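Local atomic coordinates of RNA methyltransferase, TrmH family (Porphyromonas gingivalis, PDB entry 2I6D), a protein that probably binds RNA and transfers methyl groups to it, as a member of the TrmH family of knotted SPOUT methyltransferases. Residues Glu18-Tyr21 with Arg22-Gln26. Numbering follows the deposited sequence.
Sequences ERKY and RLREQ
Four successive i to i+4 hydrogen bonds wind the chain from Glu-18, the N-cap, to Glu-25 into a short helix: Arg-22 N to Glu-18 O, Leu-23 N to Arg-19 O at 2.9 Å, Arg-24 N to Lys-20 O, and Glu-25 N to Tyr-21 O, also 2.9 Å. Arg-22 folds back over the first turn. Its CG lies anti to the carbonyl carbon (chi1 -68°) and a bend at chi3 lays the guanidinium across the backbone, with one face over Arg-19 CA, 3.5 Å from Arg-22 NH2. Arg-22 NH1 is hydrogen-bonded to the carbonyl O of Leu-16, and Arg-22 NH2 shares the carboxylate of Asp-140 with Arg-19 NH2, so the acid probably offsets two like charges. Arg-19 runs out extended as far as NE and offers a guanidinium face to Leu-23, whose CD2 comes within 3.6 Å of Arg-19 NH1. The helix belongs to the MRM3-like substrate binding domain and leads through a Schellman motif into the strand 27-31, an outer strand of that domain's mixed sheet. Gln-26, with positive phi, is the C-prime residue; Ala-27 N reaches back to Arg-22 O and Gln-26 N, weakly, to Leu-23 O. The side chain adds a bond to the same Leu-23 O, Gln-26 NE2 donating over 2.8 Å, in the carbonyl plane on a lone pair. On another side Lys-20, Tyr-21 and Arg-24 point the same way. Lys-20 CG sits over the centre of the tyrosine ring, and Lys-20 NZ makes a weak 3.2 Å hydrogen bond to Tyr-21 OH. Arg-24 runs alongside both, its guanidinium turned 78° from the ring plane, with NH2 3.4 Å from Lys-20 CE and NH1 3.7 Å from Tyr-21 CE1. Glu-25 CB packs against Tyr-21 O, and its carboxylate forms a salt bridge with Arg-46.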
loop_
_atom_site.group_PDB
_atom_site.type_symbol
_atom_site.label_atom_id
_atom_site.label_comp_id
_atom_site.label_asym_id
_atom_site.label_seq_id
_atom_site.Cartn_x
_atom_site.Cartn_y
_atom_site.Cartn_z
ATOM N N GLU A 18 -0.927 -7.569 -15.132
ATOM C CA GLU A 18 -1.105 -6.307 -15.860
ATOM C C GLU A 18 -2.220 -5.484 -15.239
ATOM O O GLU A 18 -3.312 -6.011 -14.981
ATOM C CB GLU A 18 -1.468 -6.567 -17.322
ATOM C CG GLU A 18 -0.486 -7.435 -18.084
ATOM C CD GLU A 18 -1.049 -7.927 -19.434
ATOM O OE1 GLU A 18 -1.414 -7.083 -20.275
ATOM O OE2 GLU A 18 -1.135 -9.167 -19.636
ATOM N N ARG A 19 -1.971 -4.193 -15.034
ATOM C CA ARG A 19 -2.981 -3.306 -14.455
ATOM C C ARG A 19 -4.298 -3.337 -15.253
ATOM O O ARG A 19 -5.396 -3.317 -14.680
ATOM C CB ARG A 19 -2.446 -1.868 -14.392
ATOM C CG ARG A 19 -3.521 -0.868 -14.075
ATOM C CD ARG A 19 -2.991 0.396 -13.436
ATOM N NE ARG A 19 -4.099 1.248 -13.000
ATOM C CZ ARG A 19 -4.812 1.065 -11.889
ATOM N NH1 ARG A 19 -5.801 1.899 -11.609
ATOM N NH2 ARG A 19 -4.553 0.054 -11.061
ATOM N N LYS A 20 -4.166 -3.383 -16.575
ATOM C CA LYS A 20 -5.309 -3.417 -17.481
ATOM C C LYS A 20 -6.296 -4.509 -17.068
ATOM O O LYS A 20 -7.509 -4.270 -16.994
ATOM C CB LYS A 20 -4.824 -3.622 -18.919
ATOM C CG LYS A 20 -5.902 -3.938 -19.937
ATOM C CD LYS A 20 -5.263 -4.383 -21.257
ATOM C CE LYS A 20 -6.299 -4.833 -22.255
ATOM N NZ LYS A 20 -5.677 -5.165 -23.582
ATOM N N TYR A 21 -5.774 -5.700 -16.785
ATOM C CA TYR A 21 -6.624 -6.827 -16.461
ATOM C C TYR A 21 -7.088 -6.862 -15.011
ATOM O O TYR A 21 -8.199 -7.330 -14.735
ATOM C CB TYR A 21 -5.981 -8.142 -16.913
ATOM C CG TYR A 21 -5.926 -8.188 -18.429
ATOM C CD1 TYR A 21 -7.090 -8.378 -19.179
ATOM C CD2 TYR A 21 -4.730 -7.982 -19.114
ATOM C CE1 TYR A 21 -7.059 -8.399 -20.556
ATOM C CE2 TYR A 21 -4.692 -8.002 -20.511
ATOM C CZ TYR A 21 -5.860 -8.217 -21.216
ATOM O OH TYR A 21 -5.849 -8.221 -22.581
ATOM N N ARG A 22 -6.274 -6.332 -14.097
ATOM C CA ARG A 22 -6.716 -6.179 -12.713
ATOM C C ARG A 22 -7.944 -5.290 -12.688
ATOM O O ARG A 22 -8.901 -5.600 -11.988
ATOM C CB ARG A 22 -5.621 -5.609 -11.810
ATOM C CG ARG A 22 -4.457 -6.578 -11.612
ATOM C CD ARG A 22 -3.571 -6.176 -10.411
ATOM N NE ARG A 22 -2.847 -4.926 -10.651
ATOM C CZ ARG A 22 -1.702 -4.827 -11.321
ATOM N NH1 ARG A 22 -1.134 -5.904 -11.843
ATOM N NH2 ARG A 22 -1.128 -3.643 -11.468
ATOM N N LEU A 23 -7.923 -4.221 -13.491
ATOM C CA LEU A 23 -9.039 -3.287 -13.579
ATOM C C LEU A 23 -10.266 -3.925 -14.218
ATOM O O LEU A 23 -11.383 -3.774 -13.712
ATOM C CB LEU A 23 -8.649 -2.038 -14.377
ATOM C CG LEU A 23 -7.745 -1.016 -13.692
ATOM C CD1 LEU A 23 -7.349 0.049 -14.687
ATOM C CD2 LEU A 23 -8.422 -0.402 -12.447
ATOM N N ARG A 24 -10.058 -4.636 -15.323
ATOM C CA ARG A 24 -11.174 -5.219 -16.074
ATOM C C ARG A 24 -11.864 -6.306 -15.248
ATOM O O ARG A 24 -13.102 -6.416 -15.245
ATOM C CB ARG A 24 -10.663 -5.806 -17.378
ATOM C CG ARG A 24 -11.745 -6.105 -18.350
ATOM C CD ARG A 24 -11.190 -6.565 -19.645
ATOM N NE ARG A 24 -10.715 -5.462 -20.472
ATOM C CZ ARG A 24 -10.131 -5.635 -21.650
ATOM N NH1 ARG A 24 -9.972 -6.860 -22.131
ATOM N NH2 ARG A 24 -9.709 -4.593 -22.345
ATOM N N GLU A 25 -11.041 -7.091 -14.549
ATOM C CA GLU A 25 -11.514 -8.202 -13.729
ATOM C C GLU A 25 -11.846 -7.795 -12.304
ATOM O O GLU A 25 -12.408 -8.596 -11.549
ATOM C CB GLU A 25 -10.462 -9.319 -13.685
ATOM C CG GLU A 25 -10.178 -9.988 -15.039
ATOM C CD GLU A 25 -11.424 -10.575 -15.679
ATOM O OE1 GLU A 25 -12.315 -11.053 -14.938
ATOM O OE2 GLU A 25 -11.514 -10.555 -16.928
ATOM N N GLN A 26 -11.483 -6.565 -11.935
ATOM C CA GLN A 26 -11.587 -6.093 -10.553
ATOM C C GLN A 26 -11.016 -7.157 -9.625
ATOM O O GLN A 26 -11.673 -7.592 -8.675
ATOM C CB GLN A 26 -13.038 -5.713 -10.182
ATOM C CG GLN A 26 -13.495 -4.367 -10.806
ATOM C CD GLN A 26 -12.668 -3.175 -10.298
ATOM O OE1 GLN A 26 -12.685 -2.850 -9.102
ATOM N NE2 GLN A 26 -11.929 -2.538 -11.206
#